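Long-range contacts in putative hydrolase (Burkholderia cenocepacia, PDB 4X00), which probably acts as a hydrolase of the alpha/beta hydrolase superfamily, possibly as an aryl esterase: residues 35-40 / 60-65; 118-123 / 205-210; 168-173 / 188-193; 224-229 / 237-242. All coordinates share one frame; numbering follows the deposited sequence.

Interaction 1: 35-40 / 60-65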
loop_
_atom_site.group_PDB
_atom_site.type_symbol
_atom_site.label_atom_id
_atom_site.label_comp_id
_atom_site.label_asym_id
_atom_site.label_seq_id
_atom_site.Cartn_x
_atom_site.Cartn_y
_atom_site.Cartn_z
ATOM N N SER A 35 -17.184 5.470 -9.570
ATOM C CA SER A 35 -16.543 6.015 -8.381
ATOM C C SER A 35 -15.099 5.495 -8.303
ATOM O O SER A 35 -14.884 4.292 -8.414
ATOM C CB SER A 35 -17.321 5.605 -7.126
ATOM O OG SER A 35 -18.716 5.908 -7.240
ATOM N N PRO A 36 -14.108 6.390 -8.144
ATOM C CA PRO A 36 -12.716 5.903 -8.184
ATOM C C PRO A 36 -12.218 5.284 -6.884
ATOM O O PRO A 36 -12.512 5.733 -5.769
ATOM C CB PRO A 36 -11.896 7.163 -8.499
ATOM C CG PRO A 36 -12.812 8.328 -8.240
ATOM C CD PRO A 36 -14.224 7.850 -8.320
ATOM N N ILE A 37 -11.385 4.270 -7.060
ATOM C CA ILE A 37 -10.625 3.656 -5.985
ATOM C C ILE A 37 -9.176 3.625 -6.436
ATOM O O ILE A 37 -8.894 3.155 -7.551
ATOM C CB ILE A 37 -11.088 2.215 -5.670
ATOM C CG1 ILE A 37 -12.601 2.181 -5.384
ATOM C CG2 ILE A 37 -10.249 1.636 -4.518
ATOM C CD1 ILE A 37 -13.160 0.762 -5.274
ATOM N N ILE A 38 -8.275 4.180 -5.630
ATOM C CA ILE A 38 -6.842 4.161 -5.934
ATOM C C ILE A 38 -6.147 3.208 -4.978
ATOM O O ILE A 38 -6.234 3.383 -3.747
ATOM C CB ILE A 38 -6.238 5.565 -5.824
ATOM C CG1 ILE A 38 -6.884 6.517 -6.847
ATOM C CG2 ILE A 38 -4.741 5.505 -6.010
ATOM C CD1 ILE A 38 -6.547 8.003 -6.615
ATOM N N PHE A 39 -5.516 2.180 -5.567
ATOM C CA PHE A 39 -4.807 1.142 -4.833
ATOM C C PHE A 39 -3.321 1.465 -4.762
ATOM O O PHE A 39 -2.712 1.779 -5.789
ATOM C CB PHE A 39 -4.971 -0.210 -5.507
ATOM C CG PHE A 39 -6.393 -0.691 -5.555
ATOM C CD1 PHE A 39 -7.218 -0.318 -6.598
ATOM C CD2 PHE A 39 -6.889 -1.552 -4.572
ATOM C CE1 PHE A 39 -8.536 -0.785 -6.664
ATOM C CE2 PHE A 39 -8.205 -2.020 -4.615
ATOM C CZ PHE A 39 -9.019 -1.640 -5.668
ATOM N N ILE A 40 -2.754 1.374 -3.562
ATOM C CA ILE A 40 -1.363 1.741 -3.288
ATOM C C ILE A 40 -0.687 0.541 -2.683
ATOM O O ILE A 40 -1.059 0.122 -1.583
ATOM C CB ILE A 40 -1.283 2.923 -2.309
ATOM C CG1 ILE A 40 -2.185 4.066 -2.783
ATOM C CG2 ILE A 40 0.170 3.403 -2.174
ATOM C CD1 ILE A 40 -2.563 5.017 -1.658
ATOM N N GLN A 60 -16.180 -3.923 -10.952
ATOM C CA GLN A 60 -15.989 -3.348 -12.293
ATOM C C GLN A 60 -16.767 -2.067 -12.550
ATOM O O GLN A 60 -16.556 -1.396 -13.569
ATOM C CB GLN A 60 -16.385 -4.365 -13.375
ATOM C CG GLN A 60 -15.476 -5.564 -13.460
ATOM C CD GLN A 60 -14.009 -5.182 -13.483
ATOM O OE1 GLN A 60 -13.546 -4.474 -14.386
ATOM N NE2 GLN A 60 -13.270 -5.632 -12.474
ATOM N N HIS A 61 -17.736 -1.761 -11.686
ATOM C CA HIS A 61 -18.490 -0.517 -11.861
ATOM C C HIS A 61 -17.781 0.630 -11.168
ATOM O O HIS A 61 -18.223 1.779 -11.275
ATOM C CB HIS A 61 -19.910 -0.647 -11.327
ATOM C CG HIS A 61 -19.945 -1.013 -9.885
ATOM N ND1 HIS A 61 -19.309 -2.135 -9.383
ATOM C CD2 HIS A 61 -20.486 -0.377 -8.823
ATOM C CE1 HIS A 61 -19.474 -2.176 -8.075
ATOM N NE2 HIS A 61 -20.194 -1.129 -7.712
ATOM N N TYR A 62 -16.682 0.333 -10.473
ATOM C CA TYR A 62 -15.826 1.397 -9.945
ATOM C C TYR A 62 -14.741 1.734 -10.946
ATOM O O TYR A 62 -14.446 0.920 -11.820
ATOM C CB TYR A 62 -15.155 0.990 -8.637
ATOM C CG TYR A 62 -16.147 0.661 -7.557
ATOM C CD1 TYR A 62 -17.032 1.627 -7.088
ATOM C CD2 TYR A 62 -16.181 -0.601 -6.992
ATOM C CE1 TYR A 62 -17.976 1.314 -6.084
ATOM C CE2 TYR A 62 -17.096 -0.924 -5.994
ATOM C CZ TYR A 62 -17.988 0.051 -5.539
ATOM O OH TYR A 62 -18.912 -0.248 -4.557
ATOM N N ARG A 63 -14.141 2.918 -10.819
ATOM C CA ARG A 63 -12.943 3.257 -11.594
ATOM C C ARG A 63 -11.732 2.783 -10.793
ATOM O O ARG A 63 -11.424 3.332 -9.730
ATOM C CB ARG A 63 -12.907 4.753 -11.872
ATOM C CG ARG A 63 -11.679 5.178 -12.677
ATOM C CD ARG A 63 -11.658 6.676 -12.924
ATOM N NE ARG A 63 -10.494 7.031 -13.726
ATOM C CZ ARG A 63 -10.083 8.278 -13.891
ATOM N NH1 ARG A 63 -10.736 9.271 -13.286
ATOM N NH2 ARG A 63 -9.018 8.529 -14.650
ATOM N N LEU A 64 -11.067 1.735 -11.287
ATOM C CA LEU A 64 -10.039 1.046 -10.499
ATOM C C LEU A 64 -8.652 1.482 -10.942
ATOM O O LEU A 64 -8.191 1.098 -12.015
ATOM C CB LEU A 64 -10.199 -0.473 -10.642
ATOM C CG LEU A 64 -11.584 -1.031 -10.262
ATOM C CD1 LEU A 64 -11.658 -2.525 -10.629
ATOM C CD2 LEU A 64 -11.848 -0.854 -8.779
ATOM N N ILE A 65 -8.001 2.274 -10.110
ATOM C CA ILE A 65 -6.712 2.866 -10.478
ATOM C C ILE A 65 -5.600 2.221 -9.659
ATOM O O ILE A 65 -5.683 2.170 -8.428
ATOM C CB ILE A 65 -6.727 4.380 -10.222
ATOM C CG1 ILE A 65 -7.802 5.052 -11.090
ATOM C CG2 ILE A 65 -5.324 4.986 -10.454
ATOM C CD1 ILE A 65 -8.162 6.467 -10.611
HETATM O O HOH W 1 -19.425 3.399 -9.445
#

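Interaction 2: 118-123 / 205-210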
loop_
_atom_site.group_PDB
_atom_site.type_symbol
_atom_site.label_atom_id
_atom_site.label_comp_id
_atom_site.label_asym_id
_atom_site.label_seq_id
_atom_site.Cartn_x
_atom_site.Cartn_y
_atom_site.Cartn_z
ATOM N N ILE A 118 -0.438 6.859 2.624
ATOM C CA ILE A 118 -1.704 7.533 2.936
ATOM C C ILE A 118 -1.549 8.457 4.138
ATOM O O ILE A 118 -2.049 9.592 4.103
ATOM C CB ILE A 118 -2.838 6.515 3.183
ATOM C CG1 ILE A 118 -3.153 5.786 1.880
ATOM C CG2 ILE A 118 -4.099 7.252 3.690
ATOM C CD1 ILE A 118 -4.165 4.634 2.033
ATOM N N SER A 119 -0.882 8.001 5.202
ATOM C CA SER A 119 -0.735 8.892 6.363
ATOM C C SER A 119 0.000 10.168 5.983
ATOM O O SER A 119 -0.372 11.260 6.432
ATOM C CB SER A 119 0.022 8.224 7.507
ATOM O OG SER A 119 -0.747 7.150 8.005
ATOM N N ASN A 120 1.055 10.034 5.177
ATOM C CA ASN A 120 1.814 11.210 4.771
ATOM C C ASN A 120 1.003 12.114 3.839
ATOM O O ASN A 120 1.110 13.345 3.927
ATOM C CB ASN A 120 3.137 10.786 4.137
ATOM C CG ASN A 120 4.152 10.394 5.172
ATOM O OD1 ASN A 120 4.212 11.012 6.242
ATOM N ND2 ASN A 120 5.004 9.402 4.849
ATOM N N TYR A 121 0.158 11.517 2.998
ATOM C CA TYR A 121 -0.759 12.291 2.181
ATOM C C TYR A 121 -1.763 13.055 3.051
ATOM O O TYR A 121 -1.972 14.265 2.855
ATOM C CB TYR A 121 -1.484 11.367 1.181
ATOM C CG TYR A 121 -2.571 12.076 0.424
ATOM C CD1 TYR A 121 -2.272 12.822 -0.717
ATOM C CD2 TYR A 121 -3.884 12.065 0.882
ATOM C CE1 TYR A 121 -3.270 13.502 -1.410
ATOM C CE2 TYR A 121 -4.880 12.728 0.194
ATOM C CZ TYR A 121 -4.575 13.470 -0.935
ATOM O OH TYR A 121 -5.596 14.133 -1.601
ATOM N N LEU A 122 -2.363 12.363 4.020
ATOM C CA LEU A 122 -3.285 13.026 4.947
ATOM C C LEU A 122 -2.590 14.153 5.696
ATOM O O LEU A 122 -3.170 15.224 5.892
ATOM C CB LEU A 122 -3.843 12.012 5.935
ATOM C CG LEU A 122 -4.839 11.036 5.314
ATOM C CD1 LEU A 122 -5.166 9.955 6.339
ATOM C CD2 LEU A 122 -6.137 11.731 4.836
ATOM N N ALA A 123 -1.342 13.944 6.105
ATOM C CA ALA A 123 -0.650 14.987 6.877
ATOM C C ALA A 123 -0.424 16.238 6.038
ATOM O O ALA A 123 -0.589 17.372 6.514
ATOM C CB ALA A 123 0.675 14.448 7.409
ATOM N N ARG A 205 13.626 2.403 5.011
ATOM C CA ARG A 205 13.792 2.203 6.449
ATOM C C ARG A 205 13.678 3.511 7.242
ATOM O O ARG A 205 13.147 3.550 8.358
ATOM C CB ARG A 205 15.170 1.559 6.710
ATOM C CG ARG A 205 15.515 0.410 5.730
ATOM C CD ARG A 205 16.817 -0.241 6.151
ATOM N NE ARG A 205 18.014 0.607 6.082
ATOM C CZ ARG A 205 18.997 0.504 6.971
ATOM N NH1 ARG A 205 20.080 1.264 6.908
ATOM N NH2 ARG A 205 18.872 -0.394 7.942
ATOM N N SER A 206 14.196 4.574 6.640
ATOM C CA SER A 206 14.316 5.889 7.268
ATOM C C SER A 206 13.250 6.863 6.812
ATOM O O SER A 206 13.324 8.040 7.145
ATOM C CB SER A 206 15.695 6.506 6.970
ATOM O OG SER A 206 16.732 5.700 7.487
ATOM N N MET A 207 12.274 6.392 6.041
ATOM C CA MET A 207 11.223 7.270 5.530
ATOM C C MET A 207 10.402 7.852 6.667
ATOM O O MET A 207 9.942 7.120 7.528
ATOM C CB MET A 207 10.284 6.519 4.586
ATOM C CG MET A 207 9.281 7.430 3.884
ATOM S SD MET A 207 8.061 6.474 2.936
ATOM C CE MET A 207 6.975 5.922 4.236
ATOM N N THR A 208 10.211 9.167 6.663
ATOM C CA THR A 208 9.385 9.798 7.671
ATOM C C THR A 208 7.919 9.387 7.481
ATOM O O THR A 208 7.462 9.208 6.349
ATOM C CB THR A 208 9.529 11.329 7.623
ATOM O OG1 THR A 208 9.251 11.798 6.301
ATOM C CG2 THR A 208 10.959 11.740 7.992
ATOM N N VAL A 209 7.211 9.192 8.592
ATOM C CA VAL A 209 5.787 8.833 8.538
ATOM C C VAL A 209 5.028 9.694 9.535
ATOM O O VAL A 209 5.200 9.552 10.751
ATOM C CB VAL A 209 5.541 7.343 8.860
ATOM C CG1 VAL A 209 4.047 6.996 8.694
ATOM C CG2 VAL A 209 6.376 6.455 7.949
ATOM N N GLU A 210 4.184 10.589 9.034
ATOM C CA GLU A 210 3.434 11.479 9.918
ATOM C C GLU A 210 2.073 10.883 10.245
ATOM O O GLU A 210 1.023 11.450 9.925
ATOM C CB GLU A 210 3.290 12.849 9.282
ATOM C CG GLU A 210 4.656 13.484 9.043
ATOM C CD GLU A 210 4.567 14.922 8.605
ATOM O OE1 GLU A 210 5.002 15.224 7.473
ATOM O OE2 GLU A 210 4.078 15.748 9.393
HETATM O O HOH W 2 6.676 12.429 6.040
#

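Interaction 3: 168-173 / 188-193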
loop_
_atom_site.group_PDB
_atom_site.type_symbol
_atom_site.label_atom_id
_atom_site.label_comp_id
_atom_site.label_asym_id
_atom_site.label_seq_id
_atom_site.Cartn_x
_atom_site.Cartn_y
_atom_site.Cartn_z
ATOM N N GLY A 168 17.195 -12.656 0.708
ATOM C CA GLY A 168 16.458 -11.831 1.660
ATOM C C GLY A 168 15.100 -11.390 1.107
ATOM O O GLY A 168 14.083 -11.420 1.807
ATOM N N GLU A 169 15.067 -10.956 -0.157
ATOM C CA GLU A 169 13.801 -10.579 -0.765
ATOM C C GLU A 169 12.855 -11.767 -0.822
ATOM O O GLU A 169 11.646 -11.583 -0.608
ATOM C CB GLU A 169 13.993 -9.999 -2.172
ATOM C CG GLU A 169 14.731 -8.683 -2.194
ATOM C CD GLU A 169 14.711 -8.005 -3.530
ATOM O OE1 GLU A 169 14.184 -8.551 -4.519
ATOM O OE2 GLU A 169 15.340 -6.912 -3.616
ATOM N N ARG A 170 13.369 -12.959 -1.135
ATOM C CA ARG A 170 12.505 -14.127 -1.225
ATOM C C ARG A 170 11.927 -14.453 0.149
ATOM O O ARG A 170 10.718 -14.768 0.271
ATOM C CB ARG A 170 13.298 -15.322 -1.792
ATOM C CG ARG A 170 12.418 -16.518 -2.102
ATOM C CD ARG A 170 13.192 -17.619 -2.887
ATOM N NE ARG A 170 14.233 -18.212 -2.049
ATOM C CZ ARG A 170 15.551 -17.992 -2.145
ATOM N NH1 ARG A 170 16.364 -18.567 -1.275
ATOM N NH2 ARG A 170 16.075 -17.178 -3.076
ATOM N N ALA A 171 12.739 -14.344 1.197
ATOM C CA ALA A 171 12.249 -14.583 2.556
ATOM C C ALA A 171 11.209 -13.525 2.968
ATOM O O ALA A 171 10.192 -13.836 3.609
ATOM C CB ALA A 171 13.430 -14.603 3.545
ATOM N N PHE A 172 11.452 -12.271 2.603
ATOM C CA PHE A 172 10.484 -11.219 2.898
ATOM C C PHE A 172 9.150 -11.517 2.208
ATOM O O PHE A 172 8.077 -11.329 2.794
ATOM C CB PHE A 172 11.041 -9.872 2.434
ATOM C CG PHE A 172 10.110 -8.737 2.685
ATOM C CD1 PHE A 172 10.141 -8.097 3.906
ATOM C CD2 PHE A 172 9.234 -8.288 1.702
ATOM C CE1 PHE A 172 9.274 -7.026 4.169
ATOM C CE2 PHE A 172 8.376 -7.193 1.958
ATOM C CZ PHE A 172 8.405 -6.578 3.200
ATOM N N LEU A 173 9.199 -11.909 0.939
ATOM C CA LEU A 173 7.945 -12.178 0.216
ATOM C C LEU A 173 7.210 -13.343 0.883
ATOM O O LEU A 173 5.972 -13.314 0.999
ATOM C CB LEU A 173 8.215 -12.486 -1.255
ATOM C CG LEU A 173 6.972 -12.652 -2.155
ATOM C CD1 LEU A 173 6.097 -11.413 -2.137
ATOM C CD2 LEU A 173 7.402 -12.981 -3.563
ATOM N N LEU A 188 5.814 -15.060 -9.873
ATOM C CA LEU A 188 5.552 -13.778 -10.544
ATOM C C LEU A 188 5.877 -12.647 -9.576
ATOM O O LEU A 188 6.579 -11.682 -9.917
ATOM C CB LEU A 188 4.092 -13.715 -10.997
ATOM C CG LEU A 188 3.697 -12.384 -11.610
ATOM C CD1 LEU A 188 4.501 -12.100 -12.867
ATOM C CD2 LEU A 188 2.172 -12.387 -11.905
ATOM N N LEU A 189 5.395 -12.758 -8.339
ATOM C CA LEU A 189 5.642 -11.720 -7.341
ATOM C C LEU A 189 7.111 -11.663 -6.922
ATOM O O LEU A 189 7.602 -10.602 -6.566
ATOM C CB LEU A 189 4.719 -11.911 -6.119
ATOM C CG LEU A 189 3.221 -11.703 -6.388
ATOM C CD1 LEU A 189 2.454 -11.906 -5.087
ATOM C CD2 LEU A 189 2.991 -10.292 -6.942
ATOM N N LEU A 190 7.812 -12.790 -7.000
ATOM C CA LEU A 190 9.244 -12.833 -6.675
ATOM C C LEU A 190 10.061 -12.037 -7.713
ATOM O O LEU A 190 10.891 -11.189 -7.367
ATOM C CB LEU A 190 9.717 -14.278 -6.608
ATOM C CG LEU A 190 11.153 -14.439 -6.110
ATOM C CD1 LEU A 190 11.267 -13.981 -4.660
ATOM C CD2 LEU A 190 11.500 -15.917 -6.269
ATOM N N ALA A 191 9.794 -12.287 -8.992
ATOM C CA ALA A 191 10.460 -11.534 -10.071
ATOM C C ALA A 191 10.080 -10.047 -9.991
ATOM O O ALA A 191 10.913 -9.137 -10.143
ATOM C CB ALA A 191 10.082 -12.125 -11.408
ATOM N N ASN A 192 8.802 -9.795 -9.706
ATOM C CA ASN A 192 8.291 -8.454 -9.511
ATOM C C ASN A 192 9.044 -7.706 -8.405
ATOM O O ASN A 192 9.418 -6.519 -8.565
ATOM C CB ASN A 192 6.794 -8.596 -9.193
ATOM C CG ASN A 192 6.041 -7.279 -9.128
ATOM O OD1 ASN A 192 5.934 -6.555 -10.119
ATOM N ND2 ASN A 192 5.421 -7.004 -7.970
ATOM N N ALA A 193 9.308 -8.397 -7.294
ATOM C CA ALA A 193 10.034 -7.803 -6.177
ATOM C C ALA A 193 11.466 -7.481 -6.585
ATOM O O ALA A 193 12.020 -6.496 -6.111
ATOM C CB ALA A 193 10.053 -8.746 -4.995
HETATM O O HOH W 3 13.000 -10.985 -5.440
#

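Interaction 4: 224-229 / 237-242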
loop_
_atom_site.group_PDB
_atom_site.type_symbol
_atom_site.label_atom_id
_atom_site.label_comp_id
_atom_site.label_asym_id
_atom_site.label_seq_id
_atom_site.Cartn_x
_atom_site.Cartn_y
_atom_site.Cartn_z
ATOM N N LEU A 224 -9.434 -0.146 8.887
ATOM C CA LEU A 224 -8.176 -0.865 9.008
ATOM C C LEU A 224 -8.483 -2.346 8.921
ATOM O O LEU A 224 -9.192 -2.885 9.774
ATOM C CB LEU A 224 -7.488 -0.530 10.317
ATOM C CG LEU A 224 -6.456 0.598 10.208
ATOM C CD1 LEU A 224 -7.057 1.932 9.680
ATOM C CD2 LEU A 224 -5.762 0.761 11.574
ATOM N N LEU A 225 -7.980 -3.007 7.891
ATOM C CA LEU A 225 -8.247 -4.425 7.656
ATOM C C LEU A 225 -6.910 -5.135 7.753
ATOM O O LEU A 225 -6.014 -4.843 6.937
ATOM C CB LEU A 225 -8.865 -4.666 6.279
ATOM C CG LEU A 225 -10.248 -4.135 5.917
ATOM C CD1 LEU A 225 -10.606 -4.604 4.512
ATOM C CD2 LEU A 225 -11.277 -4.710 6.815
ATOM N N TYR A 226 -6.746 -6.036 8.729
ATOM C CA TYR A 226 -5.443 -6.712 8.943
ATOM C C TYR A 226 -5.645 -8.205 9.022
ATOM O O TYR A 226 -6.625 -8.674 9.632
ATOM C CB TYR A 226 -4.790 -6.259 10.270
ATOM C CG TYR A 226 -4.176 -4.891 10.223
ATOM C CD1 TYR A 226 -4.963 -3.777 10.007
ATOM C CD2 TYR A 226 -2.802 -4.711 10.374
ATOM C CE1 TYR A 226 -4.408 -2.515 9.948
ATOM C CE2 TYR A 226 -2.235 -3.436 10.340
ATOM C CZ TYR A 226 -3.050 -2.344 10.101
ATOM O OH TYR A 226 -2.536 -1.068 10.038
ATOM N N GLY A 227 -4.694 -8.962 8.490
ATOM C CA GLY A 227 -4.603 -10.371 8.824
ATOM C C GLY A 227 -4.086 -10.520 10.241
ATOM O O GLY A 227 -3.044 -9.939 10.603
ATOM N N ALA A 228 -4.765 -11.337 11.051
ATOM C CA ALA A 228 -4.363 -11.522 12.444
ATOM C C ALA A 228 -2.985 -12.163 12.552
ATOM O O ALA A 228 -2.306 -12.017 13.564
ATOM C CB ALA A 228 -5.401 -12.371 13.215
ATOM N N GLN A 229 -2.602 -12.911 11.521
ATOM C CA GLN A 229 -1.315 -13.600 11.589
ATOM C C GLN A 229 -0.242 -12.894 10.758
ATOM O O GLN A 229 0.764 -13.493 10.386
ATOM C CB GLN A 229 -1.494 -15.062 11.167
ATOM C CG GLN A 229 -2.564 -15.744 12.037
ATOM C CD GLN A 229 -2.647 -17.218 11.775
ATOM O OE1 GLN A 229 -1.639 -17.937 11.870
ATOM N NE2 GLN A 229 -3.842 -17.699 11.461
ATOM N N PRO A 237 -1.286 -4.303 17.749
ATOM C CA PRO A 237 -0.688 -3.055 18.240
ATOM C C PRO A 237 -0.788 -1.911 17.227
ATOM O O PRO A 237 -0.953 -0.771 17.636
ATOM C CB PRO A 237 0.771 -3.450 18.493
ATOM C CG PRO A 237 0.693 -4.936 18.813
ATOM C CD PRO A 237 -0.361 -5.450 17.875
ATOM N N SER A 238 -0.718 -2.209 15.934
ATOM C CA SER A 238 -0.866 -1.164 14.934
ATOM C C SER A 238 -2.284 -0.599 14.946
ATOM O O SER A 238 -2.472 0.617 14.893
ATOM C CB SER A 238 -0.507 -1.715 13.565
ATOM O OG SER A 238 0.891 -1.959 13.504
ATOM N N ILE A 239 -3.279 -1.486 14.988
ATOM C CA ILE A 239 -4.670 -1.060 15.060
ATOM C C ILE A 239 -4.897 -0.217 16.306
ATOM O O ILE A 239 -5.527 0.843 16.238
ATOM C CB ILE A 239 -5.616 -2.273 15.038
ATOM C CG1 ILE A 239 -5.629 -2.889 13.636
ATOM C CG2 ILE A 239 -7.062 -1.840 15.410
ATOM C CD1 ILE A 239 -6.253 -4.261 13.593
ATOM N N ALA A 240 -4.348 -0.649 17.436
ATOM C CA ALA A 240 -4.576 0.062 18.691
ATOM C C ALA A 240 -3.925 1.441 18.651
ATOM O O ALA A 240 -4.516 2.419 19.117
ATOM C CB ALA A 240 -4.061 -0.757 19.886
ATOM N N ARG A 241 -2.731 1.542 18.079
ATOM C CA ARG A 241 -2.076 2.835 17.951
ATOM C C ARG A 241 -2.895 3.759 17.054
ATOM O O ARG A 241 -3.115 4.915 17.392
ATOM C CB ARG A 241 -0.660 2.666 17.389
ATOM C CG ARG A 241 0.039 3.974 17.086
ATOM C CD ARG A 241 0.243 4.852 18.304
ATOM N NE ARG A 241 1.071 5.985 17.915
ATOM C CZ ARG A 241 1.014 7.198 18.454
ATOM N NH1 ARG A 241 0.158 7.474 19.432
ATOM N NH2 ARG A 241 1.823 8.141 17.989
ATOM N N ALA A 242 -3.375 3.238 15.928
ATOM C CA ALA A 242 -4.202 4.055 15.049
ATOM C C ALA A 242 -5.488 4.515 15.718
ATOM O O ALA A 242 -5.870 5.684 15.553
ATOM C CB ALA A 242 -4.513 3.298 13.772
#

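Interaction 1: 35-40 / 60-65
Strands 36-40 and 63-65 run parallel, with axes 4.8 Å apart and an angle of 17° between them. Four backbone hydrogen bonds join the two segments. Ile37 N donates to Arg63 O (2.8 Å), Ile65 N to Ile37 O, and Phe39 N to Ile65 O, each nearly along the carbonyl axis; by contrast, Arg63 N meets Ser35 O from above the carbonyl plane.

Tyr62 packs against Ser35 and Ile37. Its CB lies 3.3 Å from Ser35 O. With CG anti to the carbonyl carbon (chi1 -60°), the ring then crosses Ile37 obliquely: Ile37 CD1 is 3.7 Å from Tyr62 CD2 and makes an off-centre CH-pi contact, while CD1 of the ring comes 4.0 Å from Ser35 CB. At the tip, OH is hydrogen-bonded to Ser274 of helix 266-280. Further along, Leu64 CD2 sits at the ring edge of Phe39, 3.9 Å from CE1. On the face carrying Pro36, Ile38 and Ile65, Ile38 CG1 packs beside Ile65 CD1.

A water bridges Ser35 N and His61 O. Strand 36-40, helix 51-54 and strand 63-67 form a beta-alpha-beta crossover in the central sheet of the alpha/beta hydrolase fold.

Interaction 2: 118-123 / 205-210
Asn120 has CG anti to its carbonyl carbon (chi1 -78°), and with chi2 at -37° its carboxamide leaves helix 113-125 and meets the backbone of the loop before helix 211-216. Both ends of the amide are used. OD1 accepts from Glu210 N at 2.8 Å in a fairly straight bond (166° at the hydrogen), the donor standing above the plane of the side-chain carbonyl. ND2 gives a hydrogen to Thr208 O at 2.9 Å; here the donor lies in the carbonyl plane of Thr208, on a lone pair, and the acceptor stays close to the amide plane of Asn120. Two bonds to residues two apart in the loop thus fix the rotation of the amide, which spans Val209, whose CA is 3.5 Å from Asn120 OD1.

A water makes a weak bond to Asn120 OD1 and a shorter one, 2.7 Å, to Thr208 OG1, which is also bonded to Gly87 N at the start of helix 87-100. Van der Waals contacts flank the amide: Ala123 CB meets Glu210 CB at 3.6 Å, and Met207, its chain bent at the thioether, brings CE to 4.0 Å from Asn120 ND2.

Glu210 occupies the N-cap position of helix 211-216, so Asn120 OD1 holds the backbone N of the residue just before that helix. Because OD1 and one N-H of ND2 in this buried side chain are both bonded to the loop backbone, the contact ties the loop to helix 113-125 by directional bonds more than by apolar packing.

Interaction 3: 168-173 / 188-193
Helices 168-173 and 188-193 cross at 130° with axes 10.0 Å apart, and Arg170 and Leu190 make the closest CA pair, at 6.5 Å. Leu173 and Leu190 carry the packing in nearly equal measure. In Leu173, CG is anti to the backbone N (chi1 -174°), and this torsion together with chi2 (58°) directs CD2 into the other helix, where it presses on the backbone between two leucines: 3.5 Å from Leu190 N, 3.6 Å from Leu190 CA and 3.9 Å from Leu189 CB. The methyl therefore touches main chain as much as side chain.

Leu190 returns the contact from the outer side. It crosses Arg170 obliquely, CD1 lying 3.7 Å from Arg170 CA and close to CB and CG, so that it covers the aliphatic base of the arginine. The bent arginine chain carries its guanidinium to a salt bridge with Asp167, three residues earlier on the same helix.

Beside the leucines, at Glu169 and Ala193, the chemistry turns polar. Glu169 OE1 comes within 3.4 Å of Ala193 O, two acceptors that do not bond each other. A water bridges the helices instead, donating both to Glu169 OE1 (2.9 Å) and to Leu190 O. Such a buried carboxylate beside a carbonyl may have a raised pKa.

Both helices lie in the helical segment inserted between strands 132-136 and 222-227, where cap domains of alpha/beta hydrolases usually arise. Behind helix 162-174, Phe172 and Ala171 pack on Val153 of helix 151-156, and Asn192 of helix 183-194 is hydrogen-bonded to Ser46.

Interaction 4: 224-229 / 237-242
In the beta-alpha-beta unit made by strand 222-227, helix 235-245 and strand 250-254, this contact seats the helix on the first strand. The segments run nearly antiparallel, at 165°, with axes 9.9 Å apart, and no hydrogen bond joins them: the joint is apolar and buried.

Tyr226 and Ile239 meet tip to tip. Tyr226 has CG anti to its carbonyl carbon, and Ile239 CG1 lies over one face of its ring, 4.1 Å from the centroid and 23° off the normal, a CH-pi contact. The same carbon is 3.8 Å from Tyr226 CD1, toward the rim, and Ile239 CD1 runs on to lie 4.0 Å from Tyr226 CG. Ser238 CB approaches the ring obliquely, 4.0 Å from Tyr226 CE2. Neither hydroxyl serves the joint: Tyr226 OH is bonded to Gly138 O, and Ser238 OG to Lys234 O, just before the helix.

Leu224 reaches the helix one turn further on. Its CD2 sits 3.6 Å from Ala242 CB and 4.1 Å from Ile239 CA, so that one methyl touches both residues.

Strand 222-227 is hydrogen-bonded between strands 132-136 and 250-254. Ile239 continues onto Ser251 and Leu253 of the latter, whereas Leu225 points away from helix 235-245 and packs on Phe269 of helix 266-280, so helices cover both faces of the sheet here.

In the fold
Interactions 1 and 4 both reach the central sheet, both buried, their centres about 24 Å apart. They differ in bonding: residues 35-40 and 60-65 are adjacent strands joined through the backbone, whereas 224-229 and 237-242 meet as strand and helix through side-chain packing without a hydrogen bond. Interaction 2, partly buried, lets a helix grip a loop by hydrogen bonds from a side-chain amide; it touches interaction 1 where Ile40 CD1 packs on Ile118 CG1 at 3.7 Å. Interaction 3 is buried but lies off the sheet, mixing leucine packing with a water bridge. Along the chain it is nested within the loop closed by interaction 2, although their centres are about 24 Å apart.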